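Local atomic coordinates of putative uncharacterized protein (Actinomyces odontolyticus, PDB entry 3UP9), a protein that probably binds L-methionine as the NlpA-family lipoprotein receptor of an uptake system, its cleft here holding selenomethionine. Residues A[79-85]-A[202-208]; A[49-53]-A[76-80]; A[91-97]-A[165-171]. One frame throughout, in Å; residues are numbered along the deposited sequence.

Contact 1. Residues A[79-85]-A[202-208]; sequences FEAGEGI and NVLVWKG. With MSE (selenomethionine), chain B.
The indole of W206 lies across the backbone of strand 79-81, with E80 O 3.5 Å above the ring plane and offset toward its rim. E80 CB sits over the five-membered ring, 3.9 Å from its centroid and 27° off the normal, a CH-pi contact. Chi1 of W206 (65°) sets CG between the backbone N and the carbonyl carbon, which carries the six-membered ring back over A81 N, with CZ3 near G82 N. V205, which shares a sheet face with A81, meets F79 CB through CG1 at 3.4 Å, the side chains crossing at about a right angle. The strand axes run antiparallel at 151° and 4.6 Å, within the mixed sheet of one lobe of a periplasmic-binding-protein-like fold. E80 and W206 form a hydrogen-bonded pair, E80 N to W206 O being 2.8 Å; G82 N continues the ladder to L204 O. Beyond G82 the segments part: a water accepts a hydrogen bond from L204 N and donates one to E83 O, before I85 N regains N202 O at 2.9 Å. N202, of the ligand pocket, donates through ND2 to the selenomethionine carboxylate O at 2.9 Å, while OD1, also bonded by H18, receives a weak bond from the ligand amine.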
loop_
_atom_site.group_PDB
_atom_site.type_symbol
_atom_site.label_atom_id
_atom_site.label_comp_id
_atom_site.label_asym_id
_atom_site.label_seq_id
_atom_site.Cartn_x
_atom_site.Cartn_y
_atom_site.Cartn_z
ATOM N N PHE A 79 10.255 -14.957 1.681
ATOM C CA PHE A 79 9.133 -14.600 2.528
ATOM C C PHE A 79 7.865 -15.467 2.327
ATOM O O PHE A 79 7.660 -16.132 1.317
ATOM C CB PHE A 79 8.760 -13.134 2.308
ATOM C CG PHE A 79 9.845 -12.140 2.655
ATOM C CD1 PHE A 79 10.892 -12.447 3.514
ATOM C CD2 PHE A 79 9.797 -10.904 2.122
ATOM C CE1 PHE A 79 11.864 -11.509 3.811
ATOM C CE2 PHE A 79 10.754 -9.946 2.432
ATOM C CZ PHE A 79 11.792 -10.252 3.275
ATOM N N GLU A 80 7.017 -15.429 3.345
ATOM C CA GLU A 80 5.752 -16.113 3.372
ATOM C C GLU A 80 4.696 -15.062 3.723
ATOM O O GLU A 80 4.949 -14.184 4.538
ATOM C CB GLU A 80 5.756 -17.203 4.435
ATOM C CG GLU A 80 6.945 -18.116 4.471
ATOM C CD GLU A 80 7.273 -18.827 3.169
ATOM O OE1 GLU A 80 6.358 -19.241 2.427
ATOM O OE2 GLU A 80 8.495 -18.969 2.900
ATOM N N ALA A 81 3.537 -15.132 3.086
ATOM C CA ALA A 81 2.458 -14.167 3.281
ATOM C C ALA A 81 1.131 -14.834 3.682
ATOM O O ALA A 81 0.804 -16.003 3.345
ATOM C CB ALA A 81 2.252 -13.314 2.060
ATOM N N GLY A 82 0.375 -14.023 4.397
ATOM C CA GLY A 82 -0.948 -14.333 4.832
ATOM C C GLY A 82 -1.997 -13.902 3.863
ATOM O O GLY A 82 -1.679 -13.411 2.778
ATOM N N GLU A 83 -3.244 -14.131 4.268
ATOM C CA GLU A 83 -4.435 -13.729 3.530
ATOM C C GLU A 83 -4.606 -12.209 3.473
ATOM O O GLU A 83 -4.258 -11.514 4.388
ATOM C CB GLU A 83 -5.661 -14.260 4.244
ATOM C CG GLU A 83 -5.896 -15.741 4.168
ATOM C CD GLU A 83 -7.176 -16.157 4.896
ATOM O OE1 GLU A 83 -8.266 -15.711 4.438
ATOM O OE2 GLU A 83 -7.065 -16.922 5.902
ATOM N N GLY A 84 -5.242 -11.720 2.431
ATOM C CA GLY A 84 -5.604 -10.323 2.294
ATOM C C GLY A 84 -6.333 -9.817 3.515
ATOM O O GLY A 84 -7.303 -10.415 4.004
ATOM N N ILE A 85 -5.834 -8.732 4.037
ATOM C CA ILE A 85 -6.498 -8.050 5.140
ATOM C C ILE A 85 -7.388 -6.895 4.653
ATOM O O ILE A 85 -8.552 -6.841 4.999
ATOM C CB ILE A 85 -5.466 -7.575 6.187
ATOM C CG1 ILE A 85 -4.754 -8.845 6.684
ATOM C CG2 ILE A 85 -6.140 -6.739 7.354
ATOM C CD1 ILE A 85 -3.344 -8.532 7.122
ATOM N N ASN A 202 -3.471 -6.121 0.974
ATOM C CA ASN A 202 -2.385 -5.982 1.925
ATOM C C ASN A 202 -2.259 -7.167 2.883
ATOM O O ASN A 202 -3.214 -7.569 3.504
ATOM C CB ASN A 202 -2.591 -4.710 2.763
ATOM C CG ASN A 202 -2.298 -3.453 2.000
ATOM O OD1 ASN A 202 -1.228 -2.839 2.181
ATOM N ND2 ASN A 202 -3.265 -3.026 1.170
ATOM N N VAL A 203 -1.047 -7.687 3.034
ATOM C CA VAL A 203 -0.815 -8.937 3.736
ATOM C C VAL A 203 0.266 -8.830 4.797
ATOM O O VAL A 203 1.138 -7.964 4.727
ATOM C CB VAL A 203 -0.492 -10.087 2.703
ATOM C CG1 VAL A 203 -1.760 -10.462 1.933
ATOM C CG2 VAL A 203 0.623 -9.676 1.761
ATOM N N LEU A 204 0.162 -9.715 5.799
ATOM C CA LEU A 204 1.202 -9.920 6.834
ATOM C C LEU A 204 2.282 -10.749 6.151
ATOM O O LEU A 204 1.952 -11.714 5.455
ATOM C CB LEU A 204 0.650 -10.686 8.077
ATOM C CG LEU A 204 1.640 -10.845 9.231
ATOM C CD1 LEU A 204 1.850 -9.567 10.013
ATOM C CD2 LEU A 204 1.123 -11.911 10.181
ATOM N N VAL A 205 3.545 -10.347 6.274
ATOM C CA VAL A 205 4.659 -11.078 5.625
ATOM C C VAL A 205 5.659 -11.366 6.704
ATOM O O VAL A 205 5.900 -10.529 7.560
ATOM C CB VAL A 205 5.290 -10.310 4.409
ATOM C CG1 VAL A 205 6.516 -11.028 3.843
ATOM C CG2 VAL A 205 4.245 -10.012 3.348
ATOM N N TRP A 206 6.205 -12.575 6.675
ATOM C CA TRP A 206 7.275 -12.990 7.563
ATOM C C TRP A 206 8.296 -13.851 6.801
ATOM O O TRP A 206 8.105 -14.220 5.632
ATOM C CB TRP A 206 6.673 -13.701 8.786
ATOM C CG TRP A 206 5.969 -15.000 8.467
ATOM C CD1 TRP A 206 6.527 -16.276 8.474
ATOM C CD2 TRP A 206 4.584 -15.193 8.006
ATOM N NE1 TRP A 206 5.627 -17.200 8.067
ATOM C CE2 TRP A 206 4.433 -16.628 7.777
ATOM C CE3 TRP A 206 3.488 -14.340 7.734
ATOM C CZ2 TRP A 206 3.225 -17.188 7.345
ATOM C CZ3 TRP A 206 2.287 -14.915 7.293
ATOM C CH2 TRP A 206 2.167 -16.310 7.097
ATOM N N LYS A 207 9.405 -14.175 7.446
ATOM C CA LYS A 207 10.495 -14.884 6.772
ATOM C C LYS A 207 10.251 -16.378 6.969
ATOM O O LYS A 207 9.881 -16.797 8.069
ATOM C CB LYS A 207 11.840 -14.452 7.354
ATOM C CG LYS A 207 13.041 -14.705 6.473
ATOM C CD LYS A 207 14.204 -13.876 6.976
ATOM C CE LYS A 207 15.545 -14.550 6.750
ATOM N NZ LYS A 207 16.217 -13.968 5.569
ATOM N N GLY A 208 10.460 -17.170 5.902
ATOM C CA GLY A 208 10.185 -18.603 5.911
ATOM C C GLY A 208 10.760 -19.402 7.074
ATOM O O GLY A 208 10.121 -20.347 7.587
HETATM N N MSE B 300 -0.401 0.285 1.476
HETATM C CA MSE B 300 -0.068 0.249 0.035
HETATM C C MSE B 300 -1.239 -0.122 -0.841
HETATM O O MSE B 300 -2.105 -0.934 -0.417
HETATM O OXT MSE B 300 -1.282 0.402 -1.965
HETATM C CB MSE B 300 1.042 -0.740 -0.214
HETATM C CG MSE B 300 1.569 -0.756 -1.683
HETATM SE SE MSE B 300 2.957 -2.064 -1.877
HETATM C CE MSE B 300 4.295 -1.527 -0.489
HETATM O O HOH W 1 -2.074 -11.435 6.086
#

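Contact 2. Residues A[49-53]-A[76-80]; sequences NTALN and GYNFE. With PG4 (tetraethylene glycol), chain D.
Helix 46-53 presents its last turn, residues 49-53, to the chain that leaves helix 65-75 at G76 and enters strand 79-81; the nearest CA pair, N53 with Y77, is 7.0 Å apart, and the contact is made largely through side chains. The end of a helix packs here on the start of strand 79-81 and the loop before it, in the lobe of the binding-protein-like fold that also holds strand 201-207. The F79 ring enters between L52 and Y77. L52 CD2 stands over the centre of one face, 3.7 Å from the centroid and 10° off the normal, and Y77 CB lies over the centre of the opposite face. With CG anti to the backbone N (chi1 -179°), L52 points its branch at the ring. At the ring edge, F79 CZ is 3.5 Å from N49 O, an oxygen that also accepts the helical bond from N53 N. An alanine in place of F79 is likely to leave a gap between L52 CD2 and Y77 CB and take away the ring edge beside N49 O. Y77 lies obliquely to N53, their amide and ring planes 68° apart, with N53 CG 3.5 Å from Y77 CD1. The amide oxygen of N53 also accepts from K207 NZ and from a tetraethylene glycol, probably of crystallisation origin, whose O1 is reached by N78 N. One water joins the two hydroxyls, 2.8 Å from T50 OG1 and 2.6 Å from Y77 OH.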
loop_
_atom_site.group_PDB
_atom_site.type_symbol
_atom_site.label_atom_id
_atom_site.label_comp_id
_atom_site.label_asym_id
_atom_site.label_seq_id
_atom_site.Cartn_x
_atom_site.Cartn_y
_atom_site.Cartn_z
ATOM N N ASN A 49 10.998 -4.501 4.258
ATOM C CA ASN A 49 11.345 -5.788 3.687
ATOM C C ASN A 49 12.842 -6.080 3.978
ATOM O O ASN A 49 13.171 -7.196 4.390
ATOM C CB ASN A 49 10.974 -5.879 2.198
ATOM C CG ASN A 49 9.557 -6.448 1.946
ATOM O OD1 ASN A 49 8.871 -6.882 2.881
ATOM N ND2 ASN A 49 9.108 -6.431 0.655
ATOM N N THR A 50 13.710 -5.057 3.880
ATOM C CA THR A 50 15.110 -5.185 4.259
ATOM C C THR A 50 15.234 -5.578 5.756
ATOM O O THR A 50 15.949 -6.488 6.125
ATOM C CB THR A 50 15.877 -3.854 3.932
ATOM O OG1 THR A 50 15.924 -3.680 2.519
ATOM C CG2 THR A 50 17.300 -3.855 4.476
ATOM N N ALA A 51 14.517 -4.883 6.620
ATOM C CA ALA A 51 14.539 -5.214 8.059
ATOM C C ALA A 51 14.027 -6.631 8.304
ATOM O O ALA A 51 14.620 -7.309 9.115
ATOM C CB ALA A 51 13.716 -4.202 8.893
ATOM N N LEU A 52 12.928 -7.054 7.649
ATOM C CA LEU A 52 12.469 -8.485 7.735
ATOM C C LEU A 52 13.556 -9.420 7.242
ATOM O O LEU A 52 13.884 -10.382 7.904
ATOM C CB LEU A 52 11.171 -8.754 6.958
ATOM C CG LEU A 52 10.621 -10.162 7.009
ATOM C CD1 LEU A 52 10.455 -10.538 8.485
ATOM C CD2 LEU A 52 9.318 -10.284 6.192
ATOM N N ASN A 53 14.175 -9.102 6.108
ATOM C CA ASN A 53 15.237 -9.949 5.582
ATOM C C ASN A 53 16.447 -10.090 6.492
ATOM O O ASN A 53 16.986 -11.193 6.616
ATOM C CB ASN A 53 15.738 -9.548 4.184
ATOM C CG ASN A 53 16.339 -10.745 3.441
ATOM O OD1 ASN A 53 15.859 -11.856 3.647
ATOM N ND2 ASN A 53 17.343 -10.530 2.569
ATOM N N GLY A 76 15.013 -11.927 -4.428
ATOM C CA GLY A 76 15.256 -13.316 -3.945
ATOM C C GLY A 76 14.811 -13.513 -2.495
ATOM O O GLY A 76 15.163 -14.497 -1.818
ATOM N N TYR A 77 14.043 -12.567 -1.981
ATOM C CA TYR A 77 13.592 -12.693 -0.602
ATOM C C TYR A 77 12.874 -14.029 -0.381
ATOM O O TYR A 77 12.085 -14.474 -1.216
ATOM C CB TYR A 77 12.675 -11.554 -0.149
ATOM C CG TYR A 77 13.284 -10.149 -0.061
ATOM C CD1 TYR A 77 14.521 -9.903 0.527
ATOM C CD2 TYR A 77 12.565 -9.066 -0.478
ATOM C CE1 TYR A 77 15.030 -8.617 0.608
ATOM C CE2 TYR A 77 13.060 -7.785 -0.387
ATOM C CZ TYR A 77 14.287 -7.565 0.140
ATOM O OH TYR A 77 14.718 -6.253 0.196
ATOM N N ASN A 78 13.181 -14.680 0.745
ATOM C CA ASN A 78 12.458 -15.890 1.135
ATOM C C ASN A 78 11.346 -15.559 2.157
ATOM O O ASN A 78 11.462 -15.893 3.339
ATOM C CB ASN A 78 13.407 -16.998 1.659
ATOM C CG ASN A 78 12.655 -18.269 2.033
ATOM O OD1 ASN A 78 11.650 -18.577 1.422
ATOM N ND2 ASN A 78 13.139 -19.002 2.984
ATOM N N PHE A 79 10.255 -14.957 1.681
ATOM C CA PHE A 79 9.133 -14.600 2.528
ATOM C C PHE A 79 7.865 -15.467 2.327
ATOM O O PHE A 79 7.660 -16.132 1.317
ATOM C CB PHE A 79 8.760 -13.134 2.308
ATOM C CG PHE A 79 9.845 -12.140 2.655
ATOM C CD1 PHE A 79 10.892 -12.447 3.514
ATOM C CD2 PHE A 79 9.797 -10.904 2.122
ATOM C CE1 PHE A 79 11.864 -11.509 3.811
ATOM C CE2 PHE A 79 10.754 -9.946 2.432
ATOM C CZ PHE A 79 11.792 -10.252 3.275
ATOM N N GLU A 80 7.017 -15.429 3.345
ATOM C CA GLU A 80 5.752 -16.113 3.372
ATOM C C GLU A 80 4.696 -15.062 3.723
ATOM O O GLU A 80 4.949 -14.184 4.538
ATOM C CB GLU A 80 5.756 -17.203 4.435
ATOM C CG GLU A 80 6.945 -18.116 4.471
ATOM C CD GLU A 80 7.273 -18.827 3.169
ATOM O OE1 GLU A 80 6.358 -19.241 2.427
ATOM O OE2 GLU A 80 8.495 -18.969 2.900
HETATM O O1 PG4 D . 15.720 -14.162 2.262
HETATM C C1 PG4 D . 16.915 -14.822 1.771
HETATM C C2 PG4 D . 17.962 -13.906 1.134
HETATM O O2 PG4 D . 17.506 -12.997 0.108
HETATM C C3 PG4 D . 18.538 -12.277 -0.570
HETATM C C4 PG4 D . 18.311 -10.762 -0.518
HETATM O O3 PG4 D . 19.442 -10.043 0.023
HETATM O O HOH W 2 17.006 -6.036 1.425
#

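Contact 3. Residues A[91-97]-A[165-171]; sequences GVFSNKH and LDDFDYA
An antiparallel strand pair in the five-stranded mixed sheet of the second lobe, 91-93 beside 170-173, supplies the backbone of this contact. F93 and A171 form its hydrogen-bonded pair: F93 N reaches A171 O at 2.9 Å and 174°, and A171 N returns to F93 O. Past the strand end, S94 turns the chain. Its OG donates to D169 O at 2.7 Å and accepts from the backbone N of K96 and of H97, an ST turn and an ST motif sharing one hydroxyl; chi1 of 168°, with OG anti to the backbone N, places it for all three bonds. L165 CD2 packs on F93 O, and V92 CG1 on Y170 CD2 at 4.0 Å. The Y170 ring lies near parallel to the H97 imidazole, planes at 22°, but slid so far that the rings barely overlap; its hydroxyl is bonded to S99 O. K96 bends at chi4 to bring NZ to D166 O at 3.2 Å, well above the carbonyl plane. A water accepts from N95 N and lies 2.8 Å from L165 O. D169 has both carboxylate oxygens engaged: OD2 takes T108 N, and OD1 is met on its anti side by H97 NE2, 2.8 Å away and in the imidazole plane.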
loop_
_atom_site.group_PDB
_atom_site.type_symbol
_atom_site.label_atom_id
_atom_site.label_comp_id
_atom_site.label_asym_id
_atom_site.label_seq_id
_atom_site.Cartn_x
_atom_site.Cartn_y
_atom_site.Cartn_z
ATOM N N GLY A 91 -5.409 6.233 -5.875
ATOM C CA GLY A 91 -6.046 7.436 -6.378
ATOM C C GLY A 91 -5.118 8.370 -7.138
ATOM O O GLY A 91 -3.901 8.363 -6.963
ATOM N N VAL A 92 -5.729 9.147 -8.012
ATOM C CA VAL A 92 -5.138 10.294 -8.652
ATOM C C VAL A 92 -5.594 11.440 -7.783
ATOM O O VAL A 92 -6.794 11.570 -7.459
ATOM C CB VAL A 92 -5.620 10.477 -10.099
ATOM C CG1 VAL A 92 -4.981 11.737 -10.703
ATOM C CG2 VAL A 92 -5.310 9.227 -10.922
ATOM N N PHE A 93 -4.613 12.215 -7.350
ATOM C CA PHE A 93 -4.824 13.369 -6.532
ATOM C C PHE A 93 -4.270 14.571 -7.224
ATOM O O PHE A 93 -3.454 14.456 -8.122
ATOM C CB PHE A 93 -4.126 13.155 -5.173
ATOM C CG PHE A 93 -4.696 12.000 -4.387
ATOM C CD1 PHE A 93 -4.239 10.702 -4.576
ATOM C CD2 PHE A 93 -5.719 12.204 -3.480
ATOM C CE1 PHE A 93 -4.765 9.639 -3.844
ATOM C CE2 PHE A 93 -6.252 11.142 -2.751
ATOM C CZ PHE A 93 -5.752 9.869 -2.915
ATOM N N SER A 94 -4.720 15.738 -6.788
ATOM C CA SER A 94 -4.239 17.006 -7.306
ATOM C C SER A 94 -4.583 18.122 -6.316
ATOM O O SER A 94 -5.579 18.060 -5.635
ATOM C CB SER A 94 -4.899 17.251 -8.676
ATOM O OG SER A 94 -4.745 18.554 -9.170
ATOM N N ASN A 95 -3.742 19.150 -6.266
ATOM C CA ASN A 95 -4.112 20.412 -5.643
ATOM C C ASN A 95 -4.417 21.525 -6.650
ATOM O O ASN A 95 -4.708 22.653 -6.223
ATOM C CB ASN A 95 -3.027 20.897 -4.685
ATOM C CG ASN A 95 -2.900 20.038 -3.462
ATOM O OD1 ASN A 95 -3.816 19.316 -3.075
ATOM N ND2 ASN A 95 -1.753 20.084 -2.870
ATOM N N LYS A 96 -4.343 21.226 -7.961
ATOM C CA LYS A 96 -4.449 22.275 -9.016
ATOM C C LYS A 96 -5.708 22.101 -9.869
ATOM O O LYS A 96 -6.169 23.040 -10.496
ATOM C CB LYS A 96 -3.150 22.352 -9.903
ATOM C CG LYS A 96 -1.866 22.781 -9.112
ATOM C CD LYS A 96 -0.496 22.704 -9.865
ATOM C CE LYS A 96 0.749 22.826 -8.983
ATOM N NZ LYS A 96 0.488 23.775 -7.859
ATOM N N HIS A 97 -6.271 20.892 -9.877
ATOM C CA HIS A 97 -7.411 20.514 -10.723
ATOM C C HIS A 97 -8.322 19.543 -9.969
ATOM O O HIS A 97 -7.883 18.842 -9.034
ATOM C CB HIS A 97 -6.930 19.855 -12.027
ATOM C CG HIS A 97 -5.790 20.572 -12.716
ATOM N ND1 HIS A 97 -5.969 21.724 -13.415
ATOM C CD2 HIS A 97 -4.435 20.265 -12.794
ATOM C CE1 HIS A 97 -4.759 22.157 -13.902
ATOM N NE2 HIS A 97 -3.812 21.264 -13.518
ATOM N N LEU A 165 2.477 17.183 -5.222
ATOM C CA LEU A 165 1.252 17.923 -5.565
ATOM C C LEU A 165 1.432 19.462 -5.580
ATOM O O LEU A 165 0.713 20.155 -6.293
ATOM C CB LEU A 165 0.080 17.484 -4.648
ATOM C CG LEU A 165 -0.379 16.004 -4.651
ATOM C CD1 LEU A 165 -1.412 15.736 -3.568
ATOM C CD2 LEU A 165 -0.871 15.571 -6.014
ATOM N N ASP A 166 2.404 19.998 -4.833
ATOM C CA ASP A 166 2.773 21.432 -4.940
ATOM C C ASP A 166 3.434 21.773 -6.307
ATOM O O ASP A 166 3.338 22.887 -6.769
ATOM C CB ASP A 166 3.745 21.861 -3.815
ATOM C CG ASP A 166 3.221 21.561 -2.423
ATOM O OD1 ASP A 166 1.997 21.343 -2.268
ATOM O OD2 ASP A 166 4.042 21.541 -1.477
ATOM N N ASP A 167 4.068 20.803 -6.955
ATOM C CA ASP A 167 4.844 21.032 -8.176
ATOM C C ASP A 167 4.168 20.617 -9.459
ATOM O O ASP A 167 4.344 21.245 -10.488
ATOM C CB ASP A 167 6.142 20.239 -8.047
ATOM C CG ASP A 167 6.871 20.565 -6.768
ATOM O OD1 ASP A 167 7.083 21.779 -6.535
ATOM O OD2 ASP A 167 7.185 19.621 -6.014
ATOM N N PHE A 168 3.427 19.519 -9.396
ATOM C CA PHE A 168 2.872 18.875 -10.569
ATOM C C PHE A 168 1.311 19.039 -10.625
ATOM O O PHE A 168 0.618 19.231 -9.624
ATOM C CB PHE A 168 3.261 17.368 -10.568
ATOM C CG PHE A 168 4.757 17.086 -10.439
ATOM C CD1 PHE A 168 5.703 17.855 -11.115
ATOM C CD2 PHE A 168 5.207 16.006 -9.695
ATOM C CE1 PHE A 168 7.075 17.579 -11.003
ATOM C CE2 PHE A 168 6.564 15.714 -9.578
ATOM C CZ PHE A 168 7.510 16.497 -10.228
ATOM N N ASP A 169 0.762 18.895 -11.818
ATOM C CA ASP A 169 -0.684 18.991 -12.040
ATOM C C ASP A 169 -1.480 17.886 -11.292
ATOM O O ASP A 169 -2.557 18.142 -10.765
ATOM C CB ASP A 169 -0.947 18.969 -13.562
ATOM C CG ASP A 169 -0.442 20.245 -14.284
ATOM O OD1 ASP A 169 -1.073 21.315 -14.094
ATOM O OD2 ASP A 169 0.537 20.162 -15.064
ATOM N N TYR A 170 -0.915 16.684 -11.239
ATOM C CA TYR A 170 -1.540 15.526 -10.601
ATOM C C TYR A 170 -0.454 14.677 -10.029
ATOM O O TYR A 170 0.688 14.797 -10.443
ATOM C CB TYR A 170 -2.332 14.638 -11.608
ATOM C CG TYR A 170 -3.348 15.401 -12.409
ATOM C CD1 TYR A 170 -2.967 16.100 -13.539
ATOM C CD2 TYR A 170 -4.634 15.488 -12.008
ATOM C CE1 TYR A 170 -3.865 16.866 -14.241
ATOM C CE2 TYR A 170 -5.545 16.233 -12.717
ATOM C CZ TYR A 170 -5.172 16.936 -13.837
ATOM O OH TYR A 170 -6.095 17.679 -14.587
ATOM N N ALA A 171 -0.810 13.780 -9.115
ATOM C CA ALA A 171 0.125 12.691 -8.729
ATOM C C ALA A 171 -0.682 11.439 -8.434
ATOM O O ALA A 171 -1.796 11.567 -7.931
ATOM C CB ALA A 171 0.964 13.101 -7.522
HETATM O O HOH W 3 -1.378 19.191 -7.814
#

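Overall arrangement
Contacts 1 and 2 adjoin in one lobe: both use strand 79-81, their centres lie about 11 Å apart, and they touch where G208 N approaches N78 O and L52 CD2 packs on W206 CA. Contact 3 lies across the chain's centre, about 32 Å from contact 1 between centres, nested inside the loop contact 1 closes. Contact 1 sits nearest the chain's centre, about 13 Å from it against about 17 and 19 Å for contacts 2 and 3; contact 3 has most exposed residues, four of fourteen. In chemistry, 79-85 with 202-208 is a backbone ladder reaching the ligand; 49-53 with 76-80 packs rings without direct hydrogen bonds; 91-97 with 165-171 adds side-chain bonds to a short ladder.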